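Local atomic coordinates of Lin1840 protein (Listeria innocua serovar 6a, PDB entry 4ZOC), a protein that probably hydrolyses terminal, non-reducing beta-D-glucosyl residues with release of beta-D-glucose, and takes part in beta-1,2-glucan metabolism in Listeria innocua. Residues D68-G71 / I72-Y76; N249-L252 / N253-L257; A490-V493 / Q494-K498. The protein carries 2 engineered substitutions. All coordinates share one frame; numbering follows the deposited sequence.

Contact 1. Residues D68-G71 / I72-Y76; sequences DMIG and IQEAY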
ATOM      1  N   ASP A  68     -20.881   2.440  39.850  1.00 12.92           N
ATOM      2  CA  ASP A  68     -19.671   1.675  39.710  1.00 12.96           C
ATOM      3  C   ASP A  68     -18.520   2.593  40.145  1.00 12.02           C
ATOM      4  O   ASP A  68     -17.710   2.247  41.046  1.00 13.25           O
ATOM      5  CB  ASP A  68     -19.483   1.153  38.272  1.00 12.28           C
ATOM      6  CG  ASP A  68     -18.680  -0.139  38.187  1.00 14.61           C
ATOM      7  OD1 ASP A  68     -18.282  -0.721  39.225  1.00 17.64           O
ATOM      8  OD2 ASP A  68     -18.394  -0.580  37.035  1.00 15.18           O
ATOM      9  N   MET A  69     -18.453   3.765  39.542  1.00 12.44           N
ATOM     10  CA  MET A  69     -17.408   4.737  39.867  1.00 12.15           C
ATOM     11  C   MET A  69     -17.399   5.086  41.378  1.00 12.42           C
ATOM     12  O   MET A  69     -16.363   5.016  42.074  1.00 12.54           O
ATOM     13  CB  MET A  69     -17.602   5.971  38.995  1.00 11.98           C
ATOM     14  CG  MET A  69     -16.652   7.131  39.225  1.00 11.76           C
ATOM     15  SD  MET A  69     -16.858   8.146  40.675  1.00 13.91           S
ATOM     16  CE  MET A  69     -18.220   9.184  40.133  1.00 16.20           C
ATOM     17  N   ILE A  70     -18.544   5.451  41.889  1.00 11.87           N
ATOM     18  CA  ILE A  70     -18.623   5.901  43.314  1.00 14.03           C
ATOM     19  C   ILE A  70     -18.205   4.811  44.265  1.00 13.25           C
ATOM     20  O   ILE A  70     -17.437   5.076  45.215  1.00 15.53           O
ATOM     21  CB  ILE A  70     -20.013   6.456  43.656  1.00 14.13           C
ATOM     22  CG1 ILE A  70     -20.264   7.775  42.936  1.00 16.14           C
ATOM     23  CG2 ILE A  70     -20.177   6.637  45.180  1.00 17.29           C
ATOM     24  CD1 ILE A  70     -21.737   8.101  42.782  1.00 18.21           C
ATOM     25  N   GLY A  71     -18.637   3.574  43.996  1.00 14.80           N
ATOM     26  CA  GLY A  71     -18.316   2.421  44.849  1.00 14.66           C
ATOM     27  C   GLY A  71     -16.817   2.173  44.847  1.00 15.66           C
ATOM     28  O   GLY A  71     -16.210   1.946  45.876  1.00 14.13           O
ATOM     29  N   ILE A  72     -16.224   2.204  43.636  1.00 13.16           N
ATOM     30  CA  ILE A  72     -14.827   1.953  43.470  1.00 11.34           C
ATOM     31  C   ILE A  72     -13.995   3.033  44.104  1.00  9.92           C
ATOM     32  O   ILE A  72     -13.021   2.698  44.794  1.00 11.73           O
ATOM     33  CB  ILE A  72     -14.477   1.783  41.971  1.00 13.59           C
ATOM     34  CG1 ILE A  72     -15.020   0.459  41.425  1.00 13.04           C
ATOM     35  CG2 ILE A  72     -12.964   1.838  41.744  1.00 12.86           C
ATOM     36  CD1 ILE A  72     -15.001   0.421  39.888  1.00 12.32           C
ATOM     37  N   GLN A  73     -14.322   4.309  43.827  1.00  8.65           N
ATOM     38  CA  GLN A  73     -13.552   5.428  44.338  1.00  9.90           C
ATOM     39  C   GLN A  73     -13.685   5.454  45.900  1.00 12.41           C
ATOM     40  O   GLN A  73     -12.706   5.714  46.644  1.00 13.16           O
ATOM     41  CB  GLN A  73     -14.064   6.717  43.746  1.00  9.52           C
ATOM     42  CG  GLN A  73     -13.261   7.976  44.063  1.00  8.86           C
ATOM     43  CD  GLN A  73     -11.949   8.006  43.272  1.00 10.65           C
ATOM     44  OE1 GLN A  73     -11.008   7.228  43.566  1.00 13.91           O
ATOM     45  NE2 GLN A  73     -11.872   8.882  42.289  1.00 10.28           N
ATOM     46  N   GLU A  74     -14.869   5.151  46.409  1.00 14.74           N
ATOM     47  CA  GLU A  74     -15.077   5.191  47.879  1.00 16.10           C
ATOM     48  C   GLU A  74     -14.256   4.139  48.592  1.00 17.28           C
ATOM     49  O   GLU A  74     -13.532   4.435  49.544  1.00 16.57           O
ATOM     50  CB  GLU A  74     -16.607   5.058  48.228  1.00 18.54           C
ATOM     51  CG  GLU A  74     -16.890   5.473  49.674  1.00 26.87           C
ATOM     52  CD  GLU A  74     -18.339   5.795  49.946  1.00 37.05           C
ATOM     53  OE1 GLU A  74     -19.209   5.287  49.205  1.00 34.87           O
ATOM     54  OE2 GLU A  74     -18.597   6.572  50.918  1.00 53.31           O
ATOM     55  N   ALA A  75     -14.296   2.896  48.103  1.00 19.50           N
ATOM     56  CA  ALA A  75     -13.448   1.833  48.647  1.00 18.07           C
ATOM     57  C   ALA A  75     -11.970   2.156  48.494  1.00 17.70           C
ATOM     58  O   ALA A  75     -11.190   1.996  49.402  1.00 15.99           O
ATOM     59  CB  ALA A  75     -13.793   0.491  48.022  1.00 18.88           C
ATOM     60  N   TYR A  76     -11.578   2.691  47.348  1.00 16.65           N
ATOM     61  CA  TYR A  76     -10.188   2.925  47.099  1.00 12.75           C
ATOM     62  C   TYR A  76      -9.632   3.972  48.081  1.00 14.02           C
ATOM     63  O   TYR A  76      -8.533   3.802  48.619  1.00 14.76           O
ATOM     64  CB  TYR A  76     -10.018   3.459  45.680  1.00 13.32           C
ATOM     65  CG  TYR A  76      -8.578   3.619  45.244  1.00 11.01           C
ATOM     66  CD1 TYR A  76      -7.920   4.810  45.398  1.00 13.24           C
ATOM     67  CD2 TYR A  76      -7.948   2.616  44.577  1.00 15.13           C
ATOM     68  CE1 TYR A  76      -6.601   4.963  44.988  1.00 12.81           C
ATOM     69  CE2 TYR A  76      -6.658   2.778  44.069  1.00 13.01           C
ATOM     70  CZ  TYR A  76      -5.999   3.967  44.286  1.00 12.83           C
ATOM     71  OH  TYR A  76      -4.705   4.134  43.810  1.00 14.94           O
TER

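Contact 2. Residues N249-L252 / N253-L257; sequences NKWL and NRDVL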
ATOM      1  N   ASN A 249       8.710   3.715  20.964  1.00 10.54           N
ATOM      2  CA  ASN A 249       9.490   4.469  19.989  1.00 10.59           C
ATOM      3  C   ASN A 249       9.940   5.796  20.589  1.00  9.35           C
ATOM      4  O   ASN A 249       9.166   6.686  20.739  1.00  9.92           O
ATOM      5  CB  ASN A 249       8.704   4.626  18.735  1.00  9.41           C
ATOM      6  CG  ASN A 249       9.502   5.230  17.619  1.00 10.55           C
ATOM      7  OD1 ASN A 249      10.316   6.089  17.835  1.00 10.55           O
ATOM      8  ND2 ASN A 249       9.230   4.771  16.386  1.00  9.65           N
ATOM      9  N   LYS A 250      11.217   5.873  21.004  1.00 11.30           N
ATOM     10  CA  LYS A 250      11.696   7.016  21.753  1.00 10.70           C
ATOM     11  C   LYS A 250      11.687   8.227  20.934  1.00 10.05           C
ATOM     12  O   LYS A 250      11.348   9.327  21.394  1.00 10.01           O
ATOM     13  CB  LYS A 250      13.157   6.830  22.290  1.00 18.01           C
ATOM     14  CG  LYS A 250      13.374   5.649  23.117  1.00 21.08           C
ATOM     15  CD  LYS A 250      14.791   5.646  23.743  1.00 27.78           C
ATOM     16  CE  LYS A 250      15.467   4.298  23.572  1.00 38.21           C
ATOM     17  NZ  LYS A 250      14.863   3.223  24.440  1.00 33.17           N
ATOM     18  N   TRP A 251      12.156   8.095  19.695  1.00 12.29           N
ATOM     19  CA  TRP A 251      12.184   9.219  18.795  1.00 11.96           C
ATOM     20  C   TRP A 251      10.758   9.781  18.649  1.00 10.27           C
ATOM     21  O   TRP A 251      10.494  10.956  18.827  1.00 10.57           O
ATOM     22  CB  TRP A 251      12.733   8.819  17.412  1.00 12.20           C
ATOM     23  CG  TRP A 251      12.456   9.903  16.394  1.00 12.28           C
ATOM     24  CD1 TRP A 251      13.170  11.008  16.188  1.00 13.53           C
ATOM     25  CD2 TRP A 251      11.415   9.903  15.422  1.00 13.37           C
ATOM     26  NE1 TRP A 251      12.613  11.747  15.182  1.00 14.88           N
ATOM     27  CE2 TRP A 251      11.524  11.083  14.701  1.00 15.89           C
ATOM     28  CE3 TRP A 251      10.378   9.017  15.119  1.00 12.14           C
ATOM     29  CZ2 TRP A 251      10.646  11.424  13.664  1.00 13.16           C
ATOM     30  CZ3 TRP A 251       9.509   9.348  14.128  1.00 16.49           C
ATOM     31  CH2 TRP A 251       9.668  10.535  13.369  1.00 17.74           C
ATOM     32  N   LEU A 252       9.819   8.904  18.389  1.00  9.36           N
ATOM     33  CA  LEU A 252       8.442   9.364  18.226  1.00  9.65           C
ATOM     34  C   LEU A 252       7.847  10.040  19.462  1.00  9.20           C
ATOM     35  O   LEU A 252       7.248  11.063  19.366  1.00 10.29           O
ATOM     36  CB  LEU A 252       7.556   8.183  17.797  1.00  7.45           C
ATOM     37  CG  LEU A 252       6.058   8.495  17.602  1.00  7.56           C
ATOM     38  CD1 LEU A 252       5.833   9.339  16.323  1.00  6.58           C
ATOM     39  CD2 LEU A 252       5.365   7.141  17.506  1.00  9.98           C
ATOM     40  N   ASN A 253       7.957   9.392  20.621  1.00  9.56           N
ATOM     41  CA  ASN A 253       7.276   9.882  21.806  1.00  8.38           C
ATOM     42  C   ASN A 253       8.059  10.939  22.644  1.00  9.11           C
ATOM     43  O   ASN A 253       7.457  11.846  23.264  1.00  9.15           O
ATOM     44  CB  ASN A 253       6.908   8.710  22.672  1.00 10.09           C
ATOM     45  CG  ASN A 253       6.007   7.717  21.955  1.00 11.95           C
ATOM     46  OD1 ASN A 253       5.302   8.087  21.041  1.00 13.21           O
ATOM     47  ND2 ASN A 253       6.010   6.467  22.401  1.00 11.68           N
ATOM     48  N   ARG A 254       9.379  10.767  22.729  1.00 10.43           N
ATOM     49  CA  ARG A 254      10.259  11.756  23.399  1.00 11.12           C
ATOM     50  C   ARG A 254      10.626  12.916  22.441  1.00 12.17           C
ATOM     51  O   ARG A 254      10.348  14.052  22.741  1.00 10.16           O
ATOM     52  CB  ARG A 254      11.534  11.110  23.963  1.00 12.56           C
ATOM     53  CG  ARG A 254      11.345  10.091  25.030  1.00 12.70           C
ATOM     54  CD  ARG A 254      10.972  10.750  26.330  1.00 12.28           C
ATOM     55  NE  ARG A 254      10.869   9.774  27.397  1.00 12.30           N
ATOM     56  CZ  ARG A 254      10.578  10.060  28.650  1.00 10.68           C
ATOM     57  NH1 ARG A 254      10.248  11.312  28.960  1.00 11.26           N
ATOM     58  NH2 ARG A 254      10.505   9.070  29.526  1.00  9.70           N
ATOM     59  N   ASP A 255      11.240  12.657  21.291  1.00 12.07           N
ATOM     60  CA  ASP A 255      11.666  13.762  20.405  1.00 11.88           C
ATOM     61  C   ASP A 255      10.519  14.509  19.745  1.00 11.28           C
ATOM     62  O   ASP A 255      10.469  15.722  19.770  1.00 13.16           O
ATOM     63  CB  ASP A 255      12.659  13.240  19.354  1.00 13.85           C
ATOM     64  CG  ASP A 255      13.905  12.633  19.922  1.00 16.61           C
ATOM     65  OD1 ASP A 255      14.136  12.575  21.078  1.00 20.72           O
ATOM     66  OD2 ASP A 255      14.775  12.278  19.161  1.00 22.68           O
ATOM     67  N   VAL A 256       9.576  13.769  19.127  1.00 10.99           N
ATOM     68  CA  VAL A 256       8.476  14.385  18.365  1.00 10.10           C
ATOM     69  C   VAL A 256       7.345  14.854  19.287  1.00 10.64           C
ATOM     70  O   VAL A 256       6.985  16.039  19.291  1.00 11.15           O
ATOM     71  CB  VAL A 256       7.979  13.468  17.240  1.00 10.31           C
ATOM     72  CG1 VAL A 256       6.834  14.126  16.467  1.00 13.76           C
ATOM     73  CG2 VAL A 256       9.155  13.089  16.284  1.00 11.45           C
ATOM     74  N   LEU A 257       6.740  13.918  20.054  1.00  9.76           N
ATOM     75  CA  LEU A 257       5.558  14.302  20.855  1.00  8.83           C
ATOM     76  C   LEU A 257       5.892  15.220  21.997  1.00  9.67           C
ATOM     77  O   LEU A 257       5.370  16.312  22.099  1.00 12.85           O
ATOM     78  CB  LEU A 257       4.937  13.026  21.405  1.00  9.69           C
ATOM     79  CG  LEU A 257       3.748  13.177  22.363  1.00  9.13           C
ATOM     80  CD1 LEU A 257       2.618  13.800  21.592  1.00 10.26           C
ATOM     81  CD2 LEU A 257       3.352  11.816  22.941  1.00 11.41           C
TER

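Contact 3. Residues A490-V493 / Q494-K498; sequences AKFV and QTLGK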
ATOM      1  N   ALA A 490     -30.762  -5.779  -4.643  1.00  7.65           N
ATOM      2  CA  ALA A 490     -30.914  -4.519  -5.399  1.00  8.11           C
ATOM      3  C   ALA A 490     -31.220  -4.818  -6.891  1.00  7.16           C
ATOM      4  O   ALA A 490     -32.038  -4.188  -7.491  1.00  8.66           O
ATOM      5  CB  ALA A 490     -29.646  -3.727  -5.251  1.00  8.59           C
ATOM      6  N   LYS A 491     -30.540  -5.820  -7.447  1.00  7.91           N
ATOM      7  CA  LYS A 491     -30.754  -6.304  -8.821  1.00 10.27           C
ATOM      8  C   LYS A 491     -32.183  -6.797  -8.989  1.00  9.86           C
ATOM      9  O   LYS A 491     -32.875  -6.332  -9.899  1.00 10.17           O
ATOM     10  CB  LYS A 491     -29.755  -7.396  -9.180  1.00 15.42           C
ATOM     11  CG  LYS A 491     -29.739  -7.876 -10.645  1.00 23.04           C
ATOM     12  CD  LYS A 491     -28.585  -8.856 -10.886  1.00 31.30           C
ATOM     13  CE  LYS A 491     -28.831 -10.216 -10.227  1.00 35.37           C
ATOM     14  NZ  LYS A 491     -27.914 -11.247 -10.807  1.00 45.01           N
ATOM     15  N   PHE A 492     -32.637  -7.658  -8.084  1.00 10.60           N
ATOM     16  CA  PHE A 492     -34.047  -8.064  -8.062  1.00  9.36           C
ATOM     17  C   PHE A 492     -35.067  -6.943  -7.987  1.00  9.24           C
ATOM     18  O   PHE A 492     -35.953  -6.925  -8.794  1.00 10.27           O
ATOM     19  CB  PHE A 492     -34.284  -9.103  -6.978  1.00 11.01           C
ATOM     20  CG  PHE A 492     -35.691  -9.569  -6.910  1.00 11.43           C
ATOM     21  CD1 PHE A 492     -36.191 -10.459  -7.865  1.00 13.40           C
ATOM     22  CD2 PHE A 492     -36.497  -9.180  -5.874  1.00 11.05           C
ATOM     23  CE1 PHE A 492     -37.524 -10.895  -7.789  1.00 17.63           C
ATOM     24  CE2 PHE A 492     -37.818  -9.606  -5.811  1.00 15.16           C
ATOM     25  CZ  PHE A 492     -38.324 -10.502  -6.756  1.00 13.15           C
ATOM     26  N   VAL A 493     -34.926  -5.988  -7.055  1.00  9.25           N
ATOM     27  CA  VAL A 493     -35.862  -4.895  -6.881  1.00 10.19           C
ATOM     28  C   VAL A 493     -35.908  -4.034  -8.141  1.00  9.84           C
ATOM     29  O   VAL A 493     -36.989  -3.553  -8.522  1.00 10.93           O
ATOM     30  CB  VAL A 493     -35.490  -4.076  -5.593  1.00 10.41           C
ATOM     31  CG1 VAL A 493     -36.200  -2.784  -5.576  1.00 15.07           C
ATOM     32  CG2 VAL A 493     -35.852  -4.920  -4.375  1.00  9.26           C
ATOM     33  N   GLN A 494     -34.771  -3.895  -8.837  1.00  9.52           N
ATOM     34  CA  GLN A 494     -34.720  -3.068 -10.052  1.00 11.49           C
ATOM     35  C   GLN A 494     -35.659  -3.666 -11.112  1.00 10.77           C
ATOM     36  O   GLN A 494     -36.243  -2.966 -11.922  1.00 12.99           O
ATOM     37  CB  GLN A 494     -33.307  -3.064 -10.565  1.00 14.13           C
ATOM     38  CG  GLN A 494     -33.104  -2.033 -11.642  1.00 19.08           C
ATOM     39  CD  GLN A 494     -33.515  -2.483 -12.987  1.00 21.40           C
ATOM     40  OE1 GLN A 494     -33.455  -3.675 -13.291  1.00 20.83           O
ATOM     41  NE2 GLN A 494     -33.979  -1.504 -13.848  1.00 27.95           N
ATOM     42  N   THR A 495     -35.790  -4.951 -11.098  1.00 10.05           N
ATOM     43  CA  THR A 495     -36.646  -5.631 -12.086  1.00 11.96           C
ATOM     44  C   THR A 495     -38.134  -5.345 -11.913  1.00 11.39           C
ATOM     45  O   THR A 495     -38.892  -5.582 -12.818  1.00 10.87           O
ATOM     46  CB  THR A 495     -36.464  -7.144 -12.169  1.00 12.04           C
ATOM     47  OG1 THR A 495     -37.060  -7.847 -11.061  1.00 11.97           O
ATOM     48  CG2 THR A 495     -35.010  -7.545 -12.408  1.00 16.10           C
ATOM     49  N   LEU A 496     -38.534  -4.818 -10.786  1.00 12.83           N
ATOM     50  CA  LEU A 496     -39.960  -4.742 -10.429  1.00 13.44           C
ATOM     51  C   LEU A 496     -40.592  -3.477 -11.001  1.00 12.82           C
ATOM     52  O   LEU A 496     -41.751  -3.262 -10.867  1.00 16.31           O
ATOM     53  CB  LEU A 496     -40.169  -4.880  -8.893  1.00 13.26           C
ATOM     54  CG  LEU A 496     -39.540  -6.104  -8.303  1.00 12.20           C
ATOM     55  CD1 LEU A 496     -39.723  -6.140  -6.788  1.00 15.33           C
ATOM     56  CD2 LEU A 496     -40.028  -7.431  -8.900  1.00 15.32           C
ATOM     57  N   GLY A 497     -39.839  -2.649 -11.662  1.00 16.74           N
ATOM     58  CA  GLY A 497     -40.436  -1.519 -12.400  1.00 21.19           C
ATOM     59  C   GLY A 497     -40.814  -0.270 -11.655  1.00 24.41           C
ATOM     60  O   GLY A 497     -41.304   0.690 -12.319  1.00 26.40           O
ATOM     61  N   LYS A 498     -40.575  -0.193 -10.322  1.00 15.73           N
ATOM     62  CA  LYS A 498     -40.915   1.001  -9.550  1.00 14.18           C
ATOM     63  C   LYS A 498     -39.665   1.756  -9.175  1.00  8.90           C
ATOM     64  O   LYS A 498     -38.632   1.159  -9.136  1.00 10.36           O
ATOM     65  CB  LYS A 498     -41.623   0.594  -8.241  1.00 15.65           C
ATOM     66  CG  LYS A 498     -42.863  -0.267  -8.594  1.00 19.30           C
ATOM     67  CD  LYS A 498     -44.216   0.252  -8.245  1.00 20.68           C
ATOM     68  CE  LYS A 498     -45.274  -0.711  -8.777  1.00 20.30           C
ATOM     69  NZ  LYS A 498     -46.374  -0.820  -7.809  1.00 16.85           N
TER
HETATM   70  O   HOH W   1     -31.866  -5.668 -12.294  1.00 14.65           O
HETATM   71  O   HOH W   2     -38.906  -1.579  -8.420  1.00 13.71           O

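Contact 1. Residues D68-G71 / I72-Y76
Asp-68 and Ile-72 meet one helical turn apart, on the closely packed side of helix 66-79. The end of Ile-72 is turned back along the helix: its CG1 lies beside the backbone N and anti to the carbonyl carbon (chi1 -71°), which brings CD1 to 3.5 Å from Asp-68 OD1. The same torsion lays CG1 of Ile-72 3.3 Å from the carbonyl O of Asp-68, an oxygen that also accepts the Ile-72 amide at 3.0 Å. The CD1 methyl lies against OD1 at a slant, an apolar contact. The carboxylate oxygens are bonded beyond the turn: OD2 to Ser-64, OD1 to Thr-33 and to the amide of Asn-34. Next to this pair, the amide of Gln-73 reaches Met-69 O at 2.8 Å in a nearly straight bond (170° at the hydrogen). Met-69, Ile-72 and Gln-73 all touch Phe-88 of strand 87-90, and the bent Gln-73 side chain carries its amide away to Leu-86 N and Pro-345 O.

The side with Ile-70, Gly-71, Glu-74 and Ala-75 is partly exposed and looser. Glu-74 CB packs 3.1 Å from Ile-70 O, but between side chains contact is slight: Ile-70 CG2 comes no nearer than 4.4 Å to Glu-74 OE1, whose carboxylate makes a long, weak ion pair with Lys-350. Four successive i to i+4 bonds show a regular alpha helix; buried Asp-68, Met-69, Ile-72 and Gln-73 against that partly exposed side make it two-sided, as befits the crossover helix of the beta-alpha-beta unit 59-61, 66-79, 87-90 in the TIM barrel.

Contact 2. Residues N249-L252 / N253-L257
An N-capped helix start, the first turns of helix 250-260, brings Asn-249 to Leu-252 together with Asn-253 to Leu-257. Asn-249 is the N-cap residue: its OD1 accepts Leu-252 N at 2.9 Å, and the bond is straight at the hydrogen (170°), although the amide lies above the plane of the side-chain carbonyl. The main-chain O of Asn-249 takes Asn-253 N at 3.0 Å, so both of its oxygens receive helix amides. OD1 also sits in plane at an edge of the Trp-251 ring.

The indole of Trp-251 makes the contact with Val-256 and Asp-255. The chi1 rotation of Trp-251 sets CG beside the carbonyl carbon, which puts the indole where Val-256 CG2 lies over one face. That methyl is 3.7 Å from the centroid of the six-membered ring and 24° off its normal, which defines a CH-pi contact; its closest ring atom is CZ2, at 3.4 Å. At the pyrrole end, Asp-255 OD2 comes within 3.6 Å of Trp-251 CD1, the carboxylate plane turned 79° from the ring.

The i to i+5 spacing of Trp-251 and Val-256 matches the backbone, which widens to a pi-type turn: Val-256 N bonds to Trp-251 O and Leu-257 N to Leu-252 O. This helix follows strand 233-236 and precedes strand 266-268 of the TIM barrel, with Leu-252, Asn-253 and Leu-257 touching Phe-193 of strand 187-193. Trp-251 lies against helix 212-219 through Thr-212, Leu-215 and Tyr-216. On the flank facing helix 286-295, Lys-250 NZ forms a salt bridge with Glu-295, and Arg-254 donates through NE and NH2 to the carbonyl oxygens of Glu-295 and Met-294.

Contact 3. Residues A490-V493 / Q494-K498
Gln-494 continues helix 484-494 by donating its N to Ala-490 O at 3.1 Å, and with it begins a type I beta turn, Gln-494 to Gly-497, that follows on from the last helical turn. Its bent side chain places OE1 where water 1 can bridge it to Lys-491 O, the water donating to both oxygens. Thr-495 turns back on the helix: OG1 lies between its own backbone N and carbonyl carbon (chi1 75°) and donates to Phe-492 O at 2.7 Å, in the plane of that carbonyl. Leu-496 follows with its N 3.0 Å from Val-493 O, while its branches cross the Phe-492 side chain obliquely. CD2 stands over one ring face, and CD1 is 4.1 Å from Phe-492 CE2. Helix 444-456 lies alongside, Phe-492 and Val-493 touching Val-450 and Leu-496 touching Val-454. Gly-497, with positive phi (81°), is the first residue to leave helical angles; they suit glycine, since a side-chain carbon would crowd Leu-496 O. Lys-498 then leads to strand 500-505, its NZ bonded to Met-457 O and Val-454 O. Water 2 links the two segments by donating to Val-493 O at 2.8 Å and accepting from Lys-498 N at 2.9 Å.

Overall arrangement
The three contacts follow in series along the chain, each local to one helix or its end. Contacts 1 and 2 belong to the family 3 N-terminal domain, on helices 66-79 and 250-260 of the TIM barrel; their centres are 35 Å apart and their nearest atoms about 21 Å. Contact 3 lies in the C-terminal domain, at the end of helix 484-494 before strand 500-505 of the six-stranded mixed sheet. Its centre is 58 Å from that of contact 1 and 56 Å from that of contact 2, which lies across the chain's centre. None touches another; all are structural packing in the helices of the barrel and the C-terminal domain, away from the annotated glucose and magnesium sites.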